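Local coordinates for endoglucanase (Clostridium thermocellum, PDB 2E4T), which hydrolyses internal beta-1,4-glucosidic bonds of cellulose and xyloglucan through its family 44 glycoside hydrolase module, one part of a larger multidomain enzyme, at residues N201-L207 with L241-D246; Q312-W318 with D428-S432; Y471-V476 with R489-I495. All coordinates share one frame; numbering follows the deposited sequence. Where two conformers were deposited one is given.

Contact 1 of 3, residues N201-L207 with L241-D246; sequences NVTAKEL and LQSAPD
The carboxylate of Asp246 is laid across the first turn of the helix that begins at Ala204, and each of its oxygens takes one backbone N-H through the syn lone pair. Ala204 N reaches OD1 of Asp246 at 2.8 Å, and Lys205 N reaches OD2 of Asp246 at 3.0 Å with an N-H...O angle of 165°. Lys205 then folds back: bends at chi3 and chi4 bring NZ round to the anti lone pair of the same OD2, closing a salt bridge of 2.8 Å between Lys205 NZ and Asp246 OD2. Two bonds therefore grip OD2, and three in all fix the carboxylate's rotation. Thr203 is the N-cap of this helix; OG1 sits between its own backbone N and carbonyl carbon (chi1 64°), where it accepts from Glu206 N. The cap and the carboxylate thus share the first-turn N-H groups, and the negative charge probably gains from the helix dipole. CB of Thr203 also rests 3.4 Å from Asp246 OD2.

Beside this polar grip, Leu241 splays its two methyls: CD2 meets Val202 CG1 at 4.0 Å, the two side chains crossing at about a right angle, while CD1 packs on Leu207 CD2. A water donates to both Val202 O and Leu241 O, and the Pro245 ring lies against Asn201. In the family 44 TIM-barrel domain the contact joins the start of helix 204-221 to the loop between helices 235-240 and 247-250, with Phe257 of helix 257-272 packed against Ala204, Leu207 and Leu241.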
loop_
_atom_site.group_PDB
_atom_site.type_symbol
_atom_site.label_atom_id
_atom_site.label_comp_id
_atom_site.label_asym_id
_atom_site.label_seq_id
_atom_site.Cartn_x
_atom_site.Cartn_y
_atom_site.Cartn_z
ATOM N N ASN A 201 -21.814 -6.232 -13.095
ATOM C CA ASN A 201 -20.439 -6.645 -12.869
ATOM C C ASN A 201 -19.548 -5.964 -13.903
ATOM O O ASN A 201 -19.812 -6.061 -15.123
ATOM C CB ASN A 201 -20.320 -8.175 -13.015
ATOM C CG ASN A 201 -21.105 -8.913 -11.945
ATOM O OD1 ASN A 201 -21.259 -8.442 -10.831
ATOM N ND2 ASN A 201 -21.629 -10.090 -12.282
ATOM N N VAL A 202 -18.464 -5.305 -13.440
ATOM C CA VAL A 202 -17.658 -4.520 -14.359
ATOM C C VAL A 202 -17.054 -5.373 -15.451
ATOM O O VAL A 202 -16.552 -6.502 -15.221
ATOM C CB VAL A 202 -16.563 -3.742 -13.597
ATOM C CG1 VAL A 202 -15.481 -4.673 -13.039
ATOM C CG2 VAL A 202 -16.001 -2.617 -14.435
ATOM N N THR A 203 -17.050 -4.862 -16.679
ATOM C CA THR A 203 -16.363 -5.515 -17.776
ATOM C C THR A 203 -14.910 -5.049 -17.868
ATOM O O THR A 203 -14.566 -3.916 -17.467
ATOM C CB THR A 203 -17.109 -5.278 -19.117
ATOM O OG1 THR A 203 -17.083 -3.885 -19.399
ATOM C CG2 THR A 203 -18.521 -5.825 -19.084
ATOM N N ALA A 204 -14.074 -5.920 -18.406
ATOM C CA ALA A 204 -12.710 -5.509 -18.701
ATOM C C ALA A 204 -12.693 -4.290 -19.656
ATOM O O ALA A 204 -11.903 -3.353 -19.463
ATOM C CB ALA A 204 -11.942 -6.687 -19.294
ATOM N N LYS A 205 -13.560 -4.309 -20.666
ATOM C CA LYS A 205 -13.592 -3.187 -21.614
ATOM C C LYS A 205 -13.990 -1.881 -20.907
ATOM O O LYS A 205 -13.374 -0.832 -21.180
ATOM C CB LYS A 205 -14.555 -3.464 -22.763
ATOM C CG LYS A 205 -14.006 -4.480 -23.756
ATOM C CD LYS A 205 -14.945 -4.670 -24.956
ATOM C CE LYS A 205 -16.374 -5.094 -24.641
ATOM N NZ LYS A 205 -16.449 -6.399 -23.925
ATOM N N GLU A 206 -14.998 -1.900 -20.038
ATOM C CA GLU A 206 -15.389 -0.669 -19.369
ATOM C C GLU A 206 -14.229 -0.174 -18.492
ATOM O O GLU A 206 -13.961 1.032 -18.430
ATOM C CB GLU A 206 -16.647 -0.900 -18.498
ATOM C CG GLU A 206 -17.026 0.325 -17.672
ATOM C CD GLU A 206 -18.229 0.239 -16.761
ATOM O OE1 GLU A 206 -19.316 -0.178 -17.198
ATOM O OE2 GLU A 206 -18.030 0.514 -15.565
ATOM N N LEU A 207 -13.592 -1.102 -17.751
ATOM C CA LEU A 207 -12.536 -0.643 -16.844
ATOM C C LEU A 207 -11.407 0.031 -17.626
ATOM O O LEU A 207 -10.899 1.090 -17.194
ATOM C CB LEU A 207 -12.036 -1.815 -15.984
ATOM C CG LEU A 207 -11.028 -1.410 -14.929
ATOM C CD1 LEU A 207 -11.533 -0.300 -14.015
ATOM C CD2 LEU A 207 -10.681 -2.646 -14.103
ATOM N N LEU A 241 -10.523 -10.468 -13.090
ATOM C CA LEU A 241 -11.401 -9.338 -12.784
ATOM C C LEU A 241 -12.723 -9.875 -12.213
ATOM O O LEU A 241 -13.815 -9.418 -12.506
ATOM C CB LEU A 241 -11.551 -8.398 -13.969
ATOM C CG LEU A 241 -12.122 -7.002 -13.648
ATOM C CD1 LEU A 241 -11.153 -6.193 -12.778
ATOM C CD2 LEU A 241 -12.394 -6.253 -14.956
ATOM N N GLN A 242 -12.596 -10.859 -11.296
ATOM C CA GLN A 242 -13.754 -11.478 -10.637
ATOM C C GLN A 242 -14.735 -12.060 -11.676
ATOM O O GLN A 242 -15.917 -11.774 -11.701
ATOM C CB GLN A 242 -14.465 -10.562 -9.665
ATOM C CG GLN A 242 -15.399 -11.250 -8.697
ATOM C CD GLN A 242 -14.803 -11.575 -7.399
ATOM O OE1 GLN A 242 -13.616 -11.878 -7.297
ATOM N NE2 GLN A 242 -15.599 -11.485 -6.373
ATOM N N SER A 243 -14.191 -12.934 -12.523
ATOM C CA SER A 243 -15.015 -13.599 -13.512
ATOM C C SER A 243 -15.748 -12.558 -14.375
ATOM O O SER A 243 -16.952 -12.707 -14.638
ATOM C CB SER A 243 -15.999 -14.577 -12.880
ATOM O OG SER A 243 -15.326 -15.552 -12.047
ATOM N N ALA A 244 -15.023 -11.538 -14.844
ATOM C CA ALA A 244 -15.706 -10.434 -15.533
ATOM C C ALA A 244 -16.462 -10.995 -16.730
ATOM O O ALA A 244 -16.010 -11.911 -17.423
ATOM C CB ALA A 244 -14.698 -9.399 -15.987
ATOM N N PRO A 245 -17.628 -10.402 -17.054
ATOM C CA PRO A 245 -18.488 -11.014 -18.080
ATOM C C PRO A 245 -17.896 -11.101 -19.463
ATOM O O PRO A 245 -18.351 -11.944 -20.256
ATOM C CB PRO A 245 -19.770 -10.155 -18.049
ATOM C CG PRO A 245 -19.739 -9.332 -16.883
ATOM C CD PRO A 245 -18.373 -9.367 -16.302
ATOM N N ASP A 246 -16.945 -10.242 -19.792
ATOM C CA ASP A 246 -16.285 -10.243 -21.099
ATOM C C ASP A 246 -14.883 -10.852 -21.058
ATOM O O ASP A 246 -14.172 -10.785 -22.068
ATOM C CB ASP A 246 -16.236 -8.857 -21.736
ATOM C CG ASP A 246 -15.446 -7.854 -20.893
ATOM O OD1 ASP A 246 -15.127 -8.152 -19.722
ATOM O OD2 ASP A 246 -15.168 -6.743 -21.468
HETATM O O HOH W 1 -16.342 -8.201 -13.052
#

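Contact 2 of 3, residues Q312-W318 with D428-S432; sequences QAPRTLW and DIEVS
An Asx turn at Asp428, in the loop linking strands 420-426 and 432-439, presents Ile429 and Glu430 to the end of helix 304-312 and the turns after it. Across the contact Gln312 NE2 donates to Glu430 O at 2.9 Å, with the acceptor nearly in the amide plane and an N-H...O angle of 166°. The bend at chi2 of Gln312 (-56°) turns its amide to that carbonyl, while OE1 of Gln312 accepts from Arg315 NH1 at 3.0 Å, from above the carbonyl plane. Ile429 lies over one face of the Arg315 guanidinium, its CG1 3.9 Å above the plane, and CD1 of Ile429 goes on to touch Trp318 CH2 at 4.0 Å.

These pairings join the TIM-like barrel to the beta-sheet domain. Within the loop, Asp428 OD1 accepts from Glu430 N, the Asx turn, and from Val431 N, which extends it to an Asx motif; OD2 forms a salt bridge with Lys8 on strand 8-22. Arg315 has its salt bridge with Asp319, and a water bridges its NH1 to OE2 of Glu430. On the barrel side, Trp318 packs against Ile380 of helix 368-384, and its ring meets that of Tyr384 with the planes about 15° apart.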
loop_
_atom_site.group_PDB
_atom_site.type_symbol
_atom_site.label_atom_id
_atom_site.label_comp_id
_atom_site.label_asym_id
_atom_site.label_seq_id
_atom_site.Cartn_x
_atom_site.Cartn_y
_atom_site.Cartn_z
ATOM N N GLN A 312 5.534 -16.651 8.711
ATOM C CA GLN A 312 6.057 -17.150 7.451
ATOM C C GLN A 312 5.350 -16.542 6.227
ATOM O O GLN A 312 5.928 -16.559 5.128
ATOM C CB GLN A 312 5.955 -18.684 7.374
ATOM C CG GLN A 312 6.705 -19.382 8.510
ATOM C CD GLN A 312 8.172 -18.999 8.584
ATOM O OE1 GLN A 312 8.852 -18.733 7.586
ATOM N NE2 GLN A 312 8.698 -18.958 9.804
ATOM N N ALA A 313 4.102 -16.049 6.393
ATOM C CA ALA A 313 3.312 -15.619 5.264
ATOM C C ALA A 313 3.988 -14.570 4.370
ATOM O O ALA A 313 3.723 -14.589 3.154
ATOM C CB ALA A 313 1.953 -15.110 5.754
ATOM N N PRO A 314 4.799 -13.652 4.897
ATOM C CA PRO A 314 5.440 -12.688 3.989
ATOM C C PRO A 314 6.278 -13.398 2.884
ATOM O O PRO A 314 6.510 -12.788 1.835
ATOM C CB PRO A 314 6.317 -11.833 4.914
ATOM C CG PRO A 314 5.547 -11.880 6.224
ATOM C CD PRO A 314 5.073 -13.318 6.318
ATOM N N ARG A 315 6.706 -14.631 3.116
ATOM C CA ARG A 315 7.466 -15.342 2.094
ATOM C C ARG A 315 6.667 -15.563 0.817
ATOM O O ARG A 315 7.269 -15.718 -0.255
ATOM C CB ARG A 315 8.028 -16.635 2.690
ATOM C CG ARG A 315 9.118 -16.368 3.688
ATOM C CD ARG A 315 9.477 -17.599 4.518
ATOM N NE ARG A 315 9.993 -18.653 3.623
ATOM C CZ ARG A 315 10.119 -19.924 4.008
ATOM N NH1 ARG A 315 9.772 -20.315 5.254
ATOM N NH2 ARG A 315 10.569 -20.808 3.110
ATOM N N THR A 316 5.331 -15.601 0.885
ATOM C CA THR A 316 4.567 -15.726 -0.369
ATOM C C THR A 316 4.809 -14.539 -1.304
ATOM O O THR A 316 4.598 -14.636 -2.509
ATOM C CB THR A 316 3.070 -15.876 -0.032
ATOM O OG1 THR A 316 2.972 -17.056 0.756
ATOM C CG2 THR A 316 2.188 -15.913 -1.244
ATOM N N LEU A 317 5.233 -13.395 -0.722
ATOM C CA LEU A 317 5.535 -12.240 -1.540
ATOM C C LEU A 317 6.731 -12.468 -2.487
ATOM O O LEU A 317 6.763 -11.871 -3.563
ATOM C CB LEU A 317 5.817 -11.011 -0.678
ATOM C CG LEU A 317 4.636 -10.538 0.168
ATOM C CD1 LEU A 317 5.081 -9.441 1.153
ATOM C CD2 LEU A 317 3.495 -10.002 -0.706
ATOM N N TRP A 318 7.752 -13.253 -2.046
ATOM C CA TRP A 318 9.025 -13.256 -2.745
ATOM C C TRP A 318 9.659 -14.628 -2.937
ATOM O O TRP A 318 10.533 -14.745 -3.824
ATOM C CB TRP A 318 10.057 -12.335 -2.028
ATOM C CG TRP A 318 10.443 -12.852 -0.676
ATOM C CD1 TRP A 318 9.830 -12.597 0.538
ATOM C CD2 TRP A 318 11.532 -13.747 -0.366
ATOM N NE1 TRP A 318 10.471 -13.274 1.551
ATOM C CE2 TRP A 318 11.494 -13.996 1.011
ATOM C CE3 TRP A 318 12.525 -14.370 -1.158
ATOM C CZ2 TRP A 318 12.421 -14.831 1.650
ATOM C CZ3 TRP A 318 13.411 -15.235 -0.520
ATOM C CH2 TRP A 318 13.361 -15.459 0.864
ATOM N N ASP A 428 19.186 -19.069 6.987
ATOM C CA ASP A 428 17.942 -19.756 7.400
ATOM C C ASP A 428 16.783 -18.772 7.266
ATOM O O ASP A 428 16.503 -17.967 8.166
ATOM C CB ASP A 428 18.038 -20.314 8.804
ATOM C CG ASP A 428 16.806 -21.148 9.179
ATOM O OD1 ASP A 428 15.721 -20.935 8.596
ATOM O OD2 ASP A 428 16.925 -22.021 10.078
ATOM N N ILE A 429 16.098 -18.843 6.129
ATOM C CA ILE A 429 15.012 -17.935 5.817
ATOM C C ILE A 429 13.726 -18.258 6.539
ATOM O O ILE A 429 12.775 -17.450 6.451
ATOM C CB ILE A 429 14.752 -17.873 4.275
ATOM C CG1 ILE A 429 14.176 -19.181 3.743
ATOM C CG2 ILE A 429 15.984 -17.405 3.528
ATOM C CD1 ILE A 429 13.878 -19.186 2.236
ATOM N N GLU A 430 13.652 -19.415 7.204
ATOM C CA GLU A 430 12.480 -19.781 7.987
ATOM C C GLU A 430 12.545 -19.175 9.397
ATOM O O GLU A 430 11.587 -18.584 9.876
ATOM C CB GLU A 430 12.377 -21.295 8.058
ATOM C CG GLU A 430 11.127 -21.736 8.759
ATOM C CD GLU A 430 11.082 -23.225 8.960
ATOM O OE1 GLU A 430 12.146 -23.855 9.217
ATOM O OE2 GLU A 430 9.979 -23.792 8.841
ATOM N N VAL A 431 13.717 -19.250 10.049
ATOM C CA VAL A 431 13.822 -18.758 11.398
ATOM C C VAL A 431 14.126 -17.278 11.460
ATOM O O VAL A 431 13.982 -16.677 12.539
ATOM C CB VAL A 431 14.897 -19.558 12.215
ATOM C CG1 VAL A 431 16.299 -19.078 11.879
ATOM C CG2 VAL A 431 14.643 -19.467 13.678
ATOM N N SER A 432 14.557 -16.676 10.351
ATOM C CA SER A 432 15.005 -15.297 10.381
ATOM C C SER A 432 14.734 -14.590 9.104
ATOM O O SER A 432 14.514 -15.210 8.062
ATOM C CB SER A 432 16.512 -15.236 10.706
ATOM O OG SER A 432 17.315 -15.710 9.619
HETATM O O HOH W 2 9.002 -23.030 5.810
#

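Contact 3 of 3, residues Y471-V476 with R489-I495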
loop_
_atom_site.group_PDB
_atom_site.type_symbol
_atom_site.label_atom_id
_atom_site.label_comp_id
_atom_site.label_asym_id
_atom_site.label_seq_id
_atom_site.Cartn_x
_atom_site.Cartn_y
_atom_site.Cartn_z
ATOM N N TYR A 471 33.756 -1.184 10.558
ATOM C CA TYR A 471 32.772 -0.780 11.608
ATOM C C TYR A 471 33.271 -1.138 13.021
ATOM O O TYR A 471 33.911 -2.199 13.191
ATOM C CB TYR A 471 31.415 -1.465 11.337
ATOM C CG TYR A 471 30.867 -1.138 9.969
ATOM C CD1 TYR A 471 30.473 0.160 9.666
ATOM C CD2 TYR A 471 30.789 -2.114 9.002
ATOM C CE1 TYR A 471 29.983 0.470 8.362
ATOM C CE2 TYR A 471 30.271 -1.785 7.712
ATOM C CZ TYR A 471 29.899 -0.503 7.416
ATOM O OH TYR A 471 29.429 -0.222 6.137
ATOM N N THR A 472 32.983 -0.228 13.962
ATOM C CA THR A 472 33.460 -0.425 15.351
ATOM C C THR A 472 32.351 -0.384 16.411
ATOM O O THR A 472 32.585 -0.646 17.587
ATOM C CB THR A 472 34.497 0.654 15.735
ATOM O OG1 THR A 472 33.915 1.947 15.623
ATOM C CG2 THR A 472 35.720 0.526 14.871
ATOM N N ILE A 473 31.142 -0.045 16.031
ATOM C CA ILE A 473 30.056 -0.116 17.004
ATOM C C ILE A 473 28.781 -0.342 16.186
ATOM O O ILE A 473 28.618 0.179 15.064
ATOM C CB ILE A 473 29.911 1.187 17.865
ATOM C CG1 ILE A 473 28.875 1.002 18.971
ATOM C CG2 ILE A 473 29.650 2.418 16.967
ATOM C CD1 ILE A 473 28.905 2.098 20.065
ATOM N N GLY A 474 27.871 -1.145 16.763
ATOM C CA GLY A 474 26.525 -1.295 16.221
ATOM C C GLY A 474 25.522 -0.910 17.318
ATOM O O GLY A 474 25.299 -1.680 18.274
ATOM N N ASN A 475 24.913 0.260 17.193
ATOM C CA ASN A 475 23.832 0.611 18.109
ATOM C C ASN A 475 22.588 -0.168 17.710
ATOM O O ASN A 475 22.424 -0.532 16.545
ATOM C CB ASN A 475 23.655 2.103 18.145
ATOM C CG ASN A 475 24.760 2.781 18.940
ATOM O OD1 ASN A 475 25.622 3.468 18.336
ATOM N ND2 ASN A 475 24.823 2.538 20.224
ATOM N N VAL A 476 21.729 -0.459 18.700
ATOM C CA VAL A 476 20.619 -1.355 18.481
ATOM C C VAL A 476 19.360 -0.797 19.082
ATOM O O VAL A 476 19.355 -0.341 20.238
ATOM C CB VAL A 476 20.887 -2.744 19.134
ATOM C CG1 VAL A 476 19.701 -3.696 18.852
ATOM C CG2 VAL A 476 22.192 -3.371 18.599
ATOM N N ARG A 489 18.980 -0.700 22.942
ATOM C CA ARG A 489 19.585 -1.828 23.640
ATOM C C ARG A 489 21.099 -1.631 23.727
ATOM O O ARG A 489 21.664 -0.703 23.152
ATOM C CB ARG A 489 19.269 -3.129 22.880
ATOM C CG ARG A 489 17.786 -3.313 22.538
ATOM C CD ARG A 489 16.865 -3.267 23.742
ATOM N NE ARG A 489 15.426 -3.335 23.412
ATOM C CZ ARG A 489 14.687 -4.433 23.511
ATOM N NH1 ARG A 489 15.243 -5.635 23.817
ATOM N NH2 ARG A 489 13.397 -4.362 23.247
ATOM N N THR A 490 21.777 -2.529 24.445
ATOM C CA THR A 490 23.222 -2.386 24.605
ATOM C C THR A 490 23.899 -2.455 23.230
ATOM O O THR A 490 23.605 -3.365 22.445
ATOM C CB THR A 490 23.741 -3.533 25.484
ATOM O OG1 THR A 490 23.012 -3.457 26.711
ATOM C CG2 THR A 490 25.229 -3.407 25.727
ATOM N N PRO A 491 24.843 -1.552 22.931
ATOM C CA PRO A 491 25.467 -1.603 21.604
ATOM C C PRO A 491 26.385 -2.818 21.474
ATOM O O PRO A 491 27.010 -3.268 22.444
ATOM C CB PRO A 491 26.323 -0.362 21.573
ATOM C CG PRO A 491 26.655 -0.098 23.014
ATOM C CD PRO A 491 25.284 -0.398 23.715
ATOM N N ILE A 492 26.510 -3.275 20.222
ATOM C CA ILE A 492 27.458 -4.322 19.800
ATOM C C ILE A 492 28.823 -3.646 19.651
ATOM O O ILE A 492 28.943 -2.623 18.948
ATOM C CB ILE A 492 26.999 -4.881 18.455
ATOM C CG1 ILE A 492 25.669 -5.625 18.610
ATOM C CG2 ILE A 492 28.082 -5.734 17.773
ATOM C CD1 ILE A 492 24.894 -5.782 17.307
ATOM N N VAL A 493 29.861 -4.177 20.326
ATOM C CA VAL A 493 31.157 -3.557 20.308
ATOM C C VAL A 493 32.307 -4.452 19.904
ATOM O O VAL A 493 33.399 -3.910 19.655
ATOM C CB VAL A 493 31.515 -2.926 21.688
ATOM C CG1 VAL A 493 30.434 -1.952 22.155
ATOM C CG2 VAL A 493 31.773 -4.008 22.712
ATOM N N ASN A 494 32.149 -5.763 19.858
ATOM C CA ASN A 494 33.304 -6.600 19.569
ATOM C C ASN A 494 33.252 -7.054 18.128
ATOM O O ASN A 494 32.845 -8.171 17.791
ATOM C CB ASN A 494 33.434 -7.775 20.561
ATOM C CG ASN A 494 34.884 -8.184 20.608
ATOM O OD1 ASN A 494 35.505 -8.322 19.523
ATOM N ND2 ASN A 494 35.466 -8.310 21.799
ATOM N N ILE A 495 33.637 -6.133 17.248
ATOM C CA ILE A 495 33.603 -6.328 15.810
ATOM C C ILE A 495 35.051 -6.529 15.366
ATOM O O ILE A 495 35.912 -5.688 15.610
ATOM C CB ILE A 495 32.944 -5.145 15.096
ATOM C CG1 ILE A 495 31.526 -4.893 15.709
ATOM C CG2 ILE A 495 32.894 -5.439 13.599
ATOM C CD1 ILE A 495 30.851 -3.680 15.161
HETATM O O HOH W 3 34.660 -1.747 18.672
HETATM O O HOH W 4 22.601 0.900 21.117
#
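Gly474 and Ile492 form an antiparallel hydrogen-bonded pair, Gly474 N to Ile492 O and Ile492 N to Gly474 O each spanning 2.8 Å. The strands belong to the hairpin 474-480/486-492, and their short segments run at 164° to each other. Arg489 N adds a bond to Val476 O, also 2.8 Å.

Opposite Gly474, Ile492 sends CG1 anti to its carbonyl carbon (chi1 -67°), and the extended end carries CD1 to Val476 CG2 at 3.8 Å. The other methyl of Val476, CG1, faces the CB and CG of Arg489, the two side chains crossing at about a right angle. Arg489 bends at chi2, and its charged end turns away to a salt bridge with Asp480. Ile473, with CG1 anti to the backbone N (chi1 -173°), lies obliquely to Pro491, its CD1 3.9 Å from Pro491 CB. Asn475 runs alongside the same proline, pointing the same way, with ND2 3.5 Å from Pro491 CB.

Beyond the paired strands Ile495 bends in against the backbone: its CG2 rests 3.4 Å from Tyr471 O, and CD1 sits near Thr472 C and Ile473 N. A water links Thr472 O to Val493 O. On the other side of their strand, Thr472 and Ile473 both face Glu515, a classic beta bulge. A second water accepts from Asn475 ND2 and Val476 N and donates to Arg489 O.

Ile492 and Ile495 pack further on Phe500 of strand 499-504, placing the hairpin against the other end of the sheet. The chemistry implies an edge joined by few direct backbone bonds: one water completes a donor-acceptor link between Val476 N and Arg489 O, the other bridges two acceptors by donating to both, and aliphatic branches fill the side toward strand 499-504.

In the fold
From the N terminus the three contacts follow one another in series, each closing before the next opens, without nesting or crossing. Contact 1 closes a loop of 33 residues that holds most of helix 204-221 and strand 226-232, a local unit of the barrel. Contact 2 bridges 109 residues and ties the end of helix 304-312 and the turns after it to the beta-sheet domain, about 17 Å from contact 1 at the nearest atoms. Contact 3 spans only 12 residues, within the hairpin at the sheet's edge, about 14 Å from contact 2 at the nearest atoms. Contacts 1 and 3 lie on opposite sides of the chain's centre, their centres 56 Å apart.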